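Local coordinates for cephalosporin acylase (Bacillus halodurans, PDB 2NLZ), which is probably an N-terminal nucleophile hydrolase of the gamma-glutamyltranspeptidase family, possibly acting as a cephalosporin acylase, though its true substrate is not established, at residues D[363-366]-D[367-371]; D[464-467]-D[468-472]; D[395-398]-D[399-402]. The protein carries 1 engineered substitution. All blocks are in the same frame, centred on the assembly; numbering follows the deposited sequence.

Contact 1 (D[363-366]-D[367-371]); sequences TADG and DGNMV
Asp367 meets the hairpin loop by its CB, which lies 3.8 Å from Asp365 OD1; the Asp365 and Asp367 OD2 atoms stay 4.7 Å apart, and Asp367 OD2 has a weak hydrogen bond to His543 of the C-terminal His-tag. Gly368 ends the type I turn that starts at Asp365. Its positive phi (79°) is consistent with a type I turn followed by a G1 bulge, the common way of closing a short antiparallel hairpin. Asn369 is gripped three times by Asp365. Its O takes Asp365 N at 2.9 Å, its N donates to Asp365 OD1 at 2.8 Å, and its ND2 reaches the syn lone pair of Asp365 OD2 at 3.1 Å. The Asp365 CG sits between backbone N and carbonyl carbon (chi1 63°), which turns the carboxylate across the loop, its plane 73° from that of the amide. Met370 lays CG 3.8 Å from Ala364 CB before its chain bends away. Val371 closes a hydrogen-bonded pair with Thr363, Val371 N lying 2.7 Å from Thr363 O. Strands 24-28 and 71-78 flank the hairpin, through backbone bonds to Met25 and Trp77. The Thr363 and Val371 face packs on helix 47-61, where Ala47 O bonds to Thr363 OG1 and Ala47 N to Asp365 OD2, while Thr78 holds Asn369 OD1; the Ala364 and Met370 face meets strands 431-438 and 512-517.

Contact 2 (D[464-467]-D[468-472]); sequences AALD and APRWQ
Arg470 runs back alongside Leu466, with its NH2 4.1 Å from Leu466 CD1 and similarly near CB and CG. From CG to NE the arginine chain is extended, and its first torsion (chi1 -71°) lays CG beside the backbone N, opposite the carbonyl carbon; together these carry the guanidinium back to the last turn of helix 462-467. The flat group arrives with its edge toward Leu466 CA, and NH2 stands 2.9 Å from Leu466 O at an oblique angle. Asp467 also holds CG beside its own N (chi1 -68°), where OD1 is bonded by Gln463 one turn earlier and by Ser14 of the second subunit. Ala468, the first residue to leave helical geometry, still donates from N to Ala464 O at 3.0 Å, and its CB rests 3.6 Å from Ala464 O and 3.7 Å from Ala465 O. Tyr12 of the second subunit packs on Asp467, Ala468 and Pro469, so this helix end borders a subunit interface. A water sits among Arg470 NE, which donates to it, Ala465 O at 2.8 Å and Ala468 O at 3.1 Å. Arg470 NH1 is also bonded to Phe509 O, and Arg531 NH1 bonds Leu466 O. The carboxylate of Glu529, salt-bridged to Arg470 NH2, probably offsets the charge of the buried guanidinium, while the water links NE to the helix-end carbonyls.

Contact 3 (D[395-398]-D[399-402]); sequences QNRG and HNFS
Phe401 sets its ring edge against Gly398: CD2 lies 3.3 Å from Gly398 O, which stays near the ring plane, and 3.7 Å from Gly398 CA. The first torsion of the phenylalanine (chi1 -82°) swings the ring back along its own N, placing CD2 and CB beside Gly398 O. Phe401 N also donates to Gly398 O at 3.2 Å, approaching from well above the carbonyl plane, 60° out of it. Two more backbone bonds of the same three-residue span precede it, His399 N to Asn396 O at 3.0 Å and Asn400 N to Arg397 O at 3.1 Å. Three successive bonds spanning three residues define a short 3-10 turn, which here interrupts the long loop between strands 392-393 and 424-428 of this Ntn-type fold. Around Asn396, Arg397, Gly398 and Phe401 the turn is buried. The Asn396 amide is held by Pro111 O and Met379 N, and its ND2 comes no closer than 4.2 Å to His399 CB. Arg397, its chain bent at chi2 and chi3, brings its guanidinium alongside Asn400, crossing that side chain obliquely, and bonds Thr420 OG1 through NH1. Packing is looser on the other side, where His399 and Asn400 are partly exposed. The His399 ring leads away from the turn, and its ND1 makes a weak bond to Leu109 O.

In the fold
Contacts 1, 3 and 2 follow one another in that order along the chain, and no two of them touch. Contact 1, a hairpin tip, lies with its centre about 25 Å from that of contact 2, their nearest atoms about 12 Å apart. Contact 3 lies across the chain's centre from both: its centre is about 33 Å from that of contact 1 and about 29 Å from that of contact 2. In gamma-glutamyltranspeptidases the nucleophile is a threonine freed as a new N-terminus by self-cleavage. Strand 359-365, which contributes to contact 1, begins just after the unmodelled residues 354-357, so the processing site is probably near the strand end remote from the hairpin tip.

Contact 1 (D[363-366]-D[367-371])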
ATOM      1  N   THR D 363      -0.007  18.323 -28.235  1.00 25.37           N
ATOM      2  CA  THR D 363      -1.180  19.113 -28.584  1.00 24.94           C
ATOM      3  C   THR D 363      -2.048  18.425 -29.644  1.00 30.03           C
ATOM      4  O   THR D 363      -1.554  17.698 -30.518  1.00 31.23           O
ATOM      5  CB  THR D 363      -0.779  20.475 -29.124  1.00 20.11           C
ATOM      6  OG1 THR D 363       0.235  20.292 -30.111  1.00 39.31           O
ATOM      7  CG2 THR D 363      -0.221  21.364 -28.022  1.00 39.66           C
ATOM      8  N   ALA D 364      -3.349  18.667 -29.552  1.00 28.74           N
ATOM      9  CA  ALA D 364      -4.306  18.189 -30.545  1.00 30.34           C
ATOM     10  C   ALA D 364      -5.476  19.175 -30.648  1.00 33.17           C
ATOM     11  O   ALA D 364      -5.808  19.866 -29.669  1.00 29.69           O
ATOM     12  CB  ALA D 364      -4.802  16.805 -30.180  1.00 27.71           C
ATOM     13  N   ASP D 365      -6.090  19.249 -31.828  1.00 29.57           N
ATOM     14  CA  ASP D 365      -7.264  20.105 -32.018  1.00 31.55           C
ATOM     15  C   ASP D 365      -8.484  19.378 -32.575  1.00 34.80           C
ATOM     16  O   ASP D 365      -8.448  18.164 -32.810  1.00 34.39           O
ATOM     17  CB  ASP D 365      -6.922  21.349 -32.859  1.00 33.30           C
ATOM     18  CG  ASP D 365      -6.472  21.016 -34.282  1.00 39.87           C
ATOM     19  OD1 ASP D 365      -6.898  19.983 -34.838  1.00 34.18           O
ATOM     20  OD2 ASP D 365      -5.704  21.817 -34.862  1.00 29.64           O
ATOM     21  N   GLY D 366      -9.557  20.138 -32.788  1.00 39.88           N
ATOM     22  CA  GLY D 366     -10.806  19.604 -33.322  1.00 48.01           C
ATOM     23  C   GLY D 366     -10.753  19.208 -34.782  1.00 47.71           C
ATOM     24  O   GLY D 366     -11.470  18.309 -35.196  1.00 48.52           O
ATOM     25  N   ASP D 367      -9.887  19.866 -35.550  1.00 52.40           N
ATOM     26  CA  ASP D 367      -9.766  19.640 -36.999  1.00 52.75           C
ATOM     27  C   ASP D 367      -8.831  18.487 -37.369  1.00 51.21           C
ATOM     28  O   ASP D 367      -8.389  18.390 -38.516  1.00 52.11           O
ATOM     29  CB  ASP D 367      -9.280  20.915 -37.698  1.00 56.14           C
ATOM     30  CG  ASP D 367     -10.163  22.122 -37.408  1.00 59.02           C
ATOM     31  OD1 ASP D 367     -11.385  22.036 -37.640  1.00 62.18           O
ATOM     32  OD2 ASP D 367      -9.634  23.163 -36.957  1.00 57.86           O
ATOM     33  N   GLY D 368      -8.519  17.631 -36.397  1.00 51.13           N
ATOM     34  CA  GLY D 368      -7.704  16.440 -36.644  1.00 51.69           C
ATOM     35  C   GLY D 368      -6.208  16.668 -36.736  1.00 47.41           C
ATOM     36  O   GLY D 368      -5.483  15.795 -37.207  1.00 48.69           O
ATOM     37  N   ASN D 369      -5.743  17.836 -36.300  1.00 38.44           N
ATOM     38  CA  ASN D 369      -4.308  18.089 -36.186  1.00 32.26           C
ATOM     39  C   ASN D 369      -3.773  17.706 -34.806  1.00 33.14           C
ATOM     40  O   ASN D 369      -4.452  17.906 -33.792  1.00 29.92           O
ATOM     41  CB  ASN D 369      -3.979  19.534 -36.514  1.00 29.40           C
ATOM     42  CG  ASN D 369      -4.533  19.958 -37.848  1.00 36.98           C
ATOM     43  OD1 ASN D 369      -4.292  19.312 -38.867  1.00 46.86           O
ATOM     44  ND2 ASN D 369      -5.290  21.048 -37.853  1.00 43.86           N
ATOM     45  N   MET D 370      -2.574  17.120 -34.788  1.00 23.59           N
ATOM     46  CA  MET D 370      -1.961  16.589 -33.567  1.00 26.00           C
ATOM     47  C   MET D 370      -0.449  16.727 -33.649  1.00 29.97           C
ATOM     48  O   MET D 370       0.135  16.494 -34.724  1.00 27.01           O
ATOM     49  CB  MET D 370      -2.318  15.107 -33.378  1.00 17.39           C
ATOM     50  CG  MET D 370      -3.808  14.846 -33.231  1.00 27.70           C
ATOM     51  SD  MET D 370      -4.258  13.453 -32.198  1.00 32.82           S
ATOM     52  CE  MET D 370      -4.092  12.148 -33.392  1.00 25.66           C
ATOM     53  N   VAL D 371       0.192  17.108 -32.539  1.00 20.33           N
ATOM     54  CA  VAL D 371       1.660  17.186 -32.533  1.00 24.32           C
ATOM     55  C   VAL D 371       2.349  16.636 -31.288  1.00 21.83           C
ATOM     56  O   VAL D 371       1.912  16.855 -30.162  1.00 31.30           O
ATOM     57  CB  VAL D 371       2.215  18.603 -32.945  1.00 30.93           C
ATOM     58  CG1 VAL D 371       1.182  19.688 -32.744  1.00 28.50           C
ATOM     59  CG2 VAL D 371       3.549  18.941 -32.240  1.00 18.19           C
TER

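Contact 2 (D[464-467]-D[468-472])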
ATOM      1  N   ALA D 464      -3.350   6.392 -16.453  1.00 11.62           N
ATOM      2  CA  ALA D 464      -2.873   5.137 -15.878  1.00  9.78           C
ATOM      3  C   ALA D 464      -1.535   4.699 -16.496  1.00 11.41           C
ATOM      4  O   ALA D 464      -0.646   4.245 -15.783  1.00 16.20           O
ATOM      5  CB  ALA D 464      -3.918   4.065 -16.052  1.00 10.28           C
ATOM      6  N   ALA D 465      -1.378   4.869 -17.813  1.00  9.36           N
ATOM      7  CA  ALA D 465      -0.145   4.448 -18.487  1.00 15.56           C
ATOM      8  C   ALA D 465       1.035   5.227 -17.945  1.00 13.22           C
ATOM      9  O   ALA D 465       2.134   4.690 -17.809  1.00 12.65           O
ATOM     10  CB  ALA D 465      -0.249   4.624 -19.987  1.00  9.73           C
ATOM     11  N   LEU D 466       0.777   6.492 -17.633  1.00 11.54           N
ATOM     12  CA  LEU D 466       1.763   7.391 -17.046  1.00 12.97           C
ATOM     13  C   LEU D 466       1.959   7.165 -15.538  1.00 15.48           C
ATOM     14  O   LEU D 466       3.078   7.254 -15.046  1.00 13.32           O
ATOM     15  CB  LEU D 466       1.342   8.835 -17.314  1.00 19.84           C
ATOM     16  CG  LEU D 466       1.959   9.586 -18.489  1.00 17.70           C
ATOM     17  CD1 LEU D 466       2.596   8.672 -19.487  1.00 13.81           C
ATOM     18  CD2 LEU D 466       0.903  10.415 -19.129  1.00  8.13           C
ATOM     19  N   ASP D 467       0.870   6.887 -14.821  1.00 12.50           N
ATOM     20  CA  ASP D 467       0.909   6.565 -13.383  1.00 19.76           C
ATOM     21  C   ASP D 467       1.745   5.332 -13.063  1.00 19.13           C
ATOM     22  O   ASP D 467       2.400   5.295 -12.021  1.00 18.46           O
ATOM     23  CB  ASP D 467      -0.506   6.312 -12.844  1.00 24.93           C
ATOM     24  CG  ASP D 467      -1.365   7.559 -12.828  1.00 23.31           C
ATOM     25  OD1 ASP D 467      -0.799   8.675 -12.757  1.00 22.70           O
ATOM     26  OD2 ASP D 467      -2.608   7.416 -12.885  1.00 13.56           O
ATOM     27  N   ALA D 468       1.686   4.335 -13.956  1.00 20.85           N
ATOM     28  CA  ALA D 468       2.341   3.033 -13.798  1.00 22.62           C
ATOM     29  C   ALA D 468       3.819   3.140 -13.404  1.00 27.15           C
ATOM     30  O   ALA D 468       4.549   3.978 -13.947  1.00 27.55           O
ATOM     31  CB  ALA D 468       2.189   2.218 -15.070  1.00 27.02           C
ATOM     32  N   PRO D 469       4.251   2.300 -12.439  1.00 30.24           N
ATOM     33  CA  PRO D 469       5.634   2.283 -11.951  1.00 28.69           C
ATOM     34  C   PRO D 469       6.602   1.960 -13.071  1.00 20.29           C
ATOM     35  O   PRO D 469       6.248   1.221 -13.994  1.00 22.88           O
ATOM     36  CB  PRO D 469       5.633   1.159 -10.913  1.00 29.06           C
ATOM     37  CG  PRO D 469       4.417   0.323 -11.240  1.00 28.03           C
ATOM     38  CD  PRO D 469       3.413   1.302 -11.749  1.00 32.50           C
ATOM     39  N   ARG D 470       7.806   2.514 -12.992  1.00 16.15           N
ATOM     40  CA  ARG D 470       8.734   2.448 -14.107  1.00 14.50           C
ATOM     41  C   ARG D 470      10.056   1.810 -13.759  1.00 21.29           C
ATOM     42  O   ARG D 470      10.543   1.924 -12.644  1.00 26.28           O
ATOM     43  CB  ARG D 470       8.973   3.839 -14.694  1.00 19.85           C
ATOM     44  CG  ARG D 470       7.771   4.395 -15.455  1.00 21.77           C
ATOM     45  CD  ARG D 470       7.966   5.854 -15.792  1.00 13.32           C
ATOM     46  NE  ARG D 470       6.715   6.512 -16.145  1.00 15.07           N
ATOM     47  CZ  ARG D 470       6.526   7.832 -16.128  1.00 20.93           C
ATOM     48  NH1 ARG D 470       7.518   8.643 -15.768  1.00  8.86           N
ATOM     49  NH2 ARG D 470       5.338   8.345 -16.465  1.00  5.16           N
ATOM     50  N   TRP D 471      10.628   1.127 -14.740  1.00 18.43           N
ATOM     51  CA  TRP D 471      11.978   0.618 -14.639  1.00 18.41           C
ATOM     52  C   TRP D 471      12.847   1.329 -15.665  1.00 19.70           C
ATOM     53  O   TRP D 471      12.329   1.866 -16.652  1.00 23.89           O
ATOM     54  CB  TRP D 471      11.992  -0.887 -14.906  1.00 17.79           C
ATOM     55  CG  TRP D 471      11.355  -1.239 -16.203  1.00 23.75           C
ATOM     56  CD1 TRP D 471      10.053  -1.614 -16.404  1.00 27.33           C
ATOM     57  CD2 TRP D 471      11.978  -1.231 -17.494  1.00 14.35           C
ATOM     58  NE1 TRP D 471       9.834  -1.841 -17.740  1.00 26.60           N
ATOM     59  CE2 TRP D 471      10.999  -1.610 -18.427  1.00 18.21           C
ATOM     60  CE3 TRP D 471      13.267  -0.940 -17.946  1.00 25.60           C
ATOM     61  CZ2 TRP D 471      11.270  -1.702 -19.787  1.00 24.06           C
ATOM     62  CZ3 TRP D 471      13.534  -1.026 -19.305  1.00 26.09           C
ATOM     63  CH2 TRP D 471      12.543  -1.405 -20.206  1.00 21.70           C
ATOM     64  N   GLN D 472      14.160   1.335 -15.429  1.00 21.81           N
ATOM     65  CA  GLN D 472      15.114   1.746 -16.458  1.00 29.41           C
ATOM     66  C   GLN D 472      16.476   1.085 -16.331  1.00 31.77           C
ATOM     67  O   GLN D 472      17.052   1.038 -15.249  1.00 34.30           O
ATOM     68  CB  GLN D 472      15.249   3.268 -16.551  1.00 29.19           C
ATOM     69  CG  GLN D 472      16.000   3.959 -15.444  1.00 37.21           C
ATOM     70  CD  GLN D 472      16.330   5.386 -15.821  1.00 47.04           C
ATOM     71  OE1 GLN D 472      16.848   5.649 -16.911  1.00 30.52           O
ATOM     72  NE2 GLN D 472      16.020   6.320 -14.931  1.00 45.93           N
TER
HETATM   73  O   HOH W   1       4.701   5.205 -16.774  1.00 14.04           O

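Contact 3 (D[395-398]-D[399-402])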
ATOM      1  N   GLN D 395      22.781  25.088 -25.610  1.00 28.06           N
ATOM      2  CA  GLN D 395      22.801  23.652 -25.343  1.00 28.20           C
ATOM      3  C   GLN D 395      24.214  23.068 -25.259  1.00 26.18           C
ATOM      4  O   GLN D 395      25.173  23.660 -25.754  1.00 29.31           O
ATOM      5  CB  GLN D 395      22.017  22.925 -26.437  1.00 22.17           C
ATOM      6  CG  GLN D 395      22.591  23.068 -27.838  1.00 21.83           C
ATOM      7  CD  GLN D 395      21.830  22.245 -28.846  1.00 31.81           C
ATOM      8  OE1 GLN D 395      21.015  21.408 -28.465  1.00 42.88           O
ATOM      9  NE2 GLN D 395      22.086  22.470 -30.136  1.00 15.54           N
ATOM     10  N   ASN D 396      24.344  21.905 -24.632  1.00 23.79           N
ATOM     11  CA  ASN D 396      25.616  21.174 -24.654  1.00 25.98           C
ATOM     12  C   ASN D 396      25.547  19.849 -25.418  1.00 23.39           C
ATOM     13  O   ASN D 396      26.286  18.920 -25.125  1.00 18.33           O
ATOM     14  CB  ASN D 396      26.218  20.994 -23.246  1.00 23.08           C
ATOM     15  CG  ASN D 396      25.497  19.940 -22.413  1.00 24.49           C
ATOM     16  OD1 ASN D 396      24.279  19.806 -22.461  1.00 29.16           O
ATOM     17  ND2 ASN D 396      26.259  19.201 -21.636  1.00 18.13           N
ATOM     18  N   ARG D 397      24.685  19.804 -26.434  1.00 25.86           N
ATOM     19  CA  ARG D 397      24.428  18.593 -27.237  1.00 21.17           C
ATOM     20  C   ARG D 397      25.648  17.886 -27.829  1.00 24.24           C
ATOM     21  O   ARG D 397      25.641  16.671 -27.950  1.00 24.01           O
ATOM     22  CB  ARG D 397      23.420  18.903 -28.344  1.00 23.91           C
ATOM     23  CG  ARG D 397      22.957  17.698 -29.139  1.00 24.30           C
ATOM     24  CD  ARG D 397      22.406  16.588 -28.262  1.00 18.57           C
ATOM     25  NE  ARG D 397      21.278  17.025 -27.450  1.00 25.37           N
ATOM     26  CZ  ARG D 397      20.523  16.198 -26.740  1.00 32.18           C
ATOM     27  NH1 ARG D 397      20.777  14.888 -26.749  1.00 33.93           N
ATOM     28  NH2 ARG D 397      19.508  16.679 -26.029  1.00 30.68           N
ATOM     29  N   GLY D 398      26.692  18.635 -28.168  1.00 23.54           N
ATOM     30  CA  GLY D 398      27.927  18.065 -28.705  1.00 27.36           C
ATOM     31  C   GLY D 398      28.663  17.117 -27.774  1.00 35.07           C
ATOM     32  O   GLY D 398      29.552  16.378 -28.206  1.00 33.61           O
ATOM     33  N   HIS D 399      28.286  17.128 -26.496  1.00 34.14           N
ATOM     34  CA  HIS D 399      28.820  16.195 -25.505  1.00 33.95           C
ATOM     35  C   HIS D 399      28.510  14.725 -25.849  1.00 37.48           C
ATOM     36  O   HIS D 399      29.207  13.820 -25.386  1.00 37.65           O
ATOM     37  CB  HIS D 399      28.289  16.556 -24.119  1.00 34.94           C
ATOM     38  CG  HIS D 399      28.804  15.682 -23.017  1.00 39.12           C
ATOM     39  ND1 HIS D 399      30.008  15.913 -22.388  1.00 44.57           N
ATOM     40  CD2 HIS D 399      28.271  14.587 -22.424  1.00 51.13           C
ATOM     41  CE1 HIS D 399      30.195  14.998 -21.454  1.00 47.59           C
ATOM     42  NE2 HIS D 399      29.157  14.182 -21.457  1.00 59.32           N
ATOM     43  N   ASN D 400      27.485  14.507 -26.676  1.00 32.24           N
ATOM     44  CA  ASN D 400      27.080  13.168 -27.124  1.00 35.13           C
ATOM     45  C   ASN D 400      28.029  12.526 -28.141  1.00 36.61           C
ATOM     46  O   ASN D 400      28.008  11.306 -28.335  1.00 36.07           O
ATOM     47  CB  ASN D 400      25.659  13.203 -27.708  1.00 37.23           C
ATOM     48  CG  ASN D 400      24.583  12.931 -26.672  1.00 39.13           C
ATOM     49  OD1 ASN D 400      24.636  11.935 -25.945  1.00 47.79           O
ATOM     50  ND2 ASN D 400      23.589  13.813 -26.609  1.00 36.78           N
ATOM     51  N   PHE D 401      28.843  13.351 -28.795  1.00 42.40           N
ATOM     52  CA  PHE D 401      29.791  12.879 -29.799  1.00 43.41           C
ATOM     53  C   PHE D 401      30.866  12.001 -29.174  1.00 44.87           C
ATOM     54  O   PHE D 401      31.315  12.257 -28.057  1.00 47.09           O
ATOM     55  CB  PHE D 401      30.480  14.061 -30.488  1.00 41.01           C
ATOM     56  CG  PHE D 401      29.679  14.693 -31.605  1.00 39.73           C
ATOM     57  CD1 PHE D 401      29.409  13.992 -32.775  1.00 36.75           C
ATOM     58  CD2 PHE D 401      29.246  16.013 -31.505  1.00 30.50           C
ATOM     59  CE1 PHE D 401      28.697  14.577 -33.808  1.00 39.10           C
ATOM     60  CE2 PHE D 401      28.534  16.611 -32.535  1.00 33.57           C
ATOM     61  CZ  PHE D 401      28.256  15.889 -33.689  1.00 36.72           C
ATOM     62  N   SER D 402      31.283  10.976 -29.908  1.00 51.16           N
ATOM     63  CA  SER D 402      32.376  10.114 -29.480  1.00 50.82           C
ATOM     64  C   SER D 402      33.692  10.658 -30.012  1.00 51.90           C
ATOM     65  O   SER D 402      33.739  11.239 -31.095  1.00 48.73           O
ATOM     66  CB  SER D 402      32.158   8.686 -29.990  1.00 53.33           C
ATOM     67  OG  SER D 402      33.118   7.784 -29.461  1.00 56.25           O
TER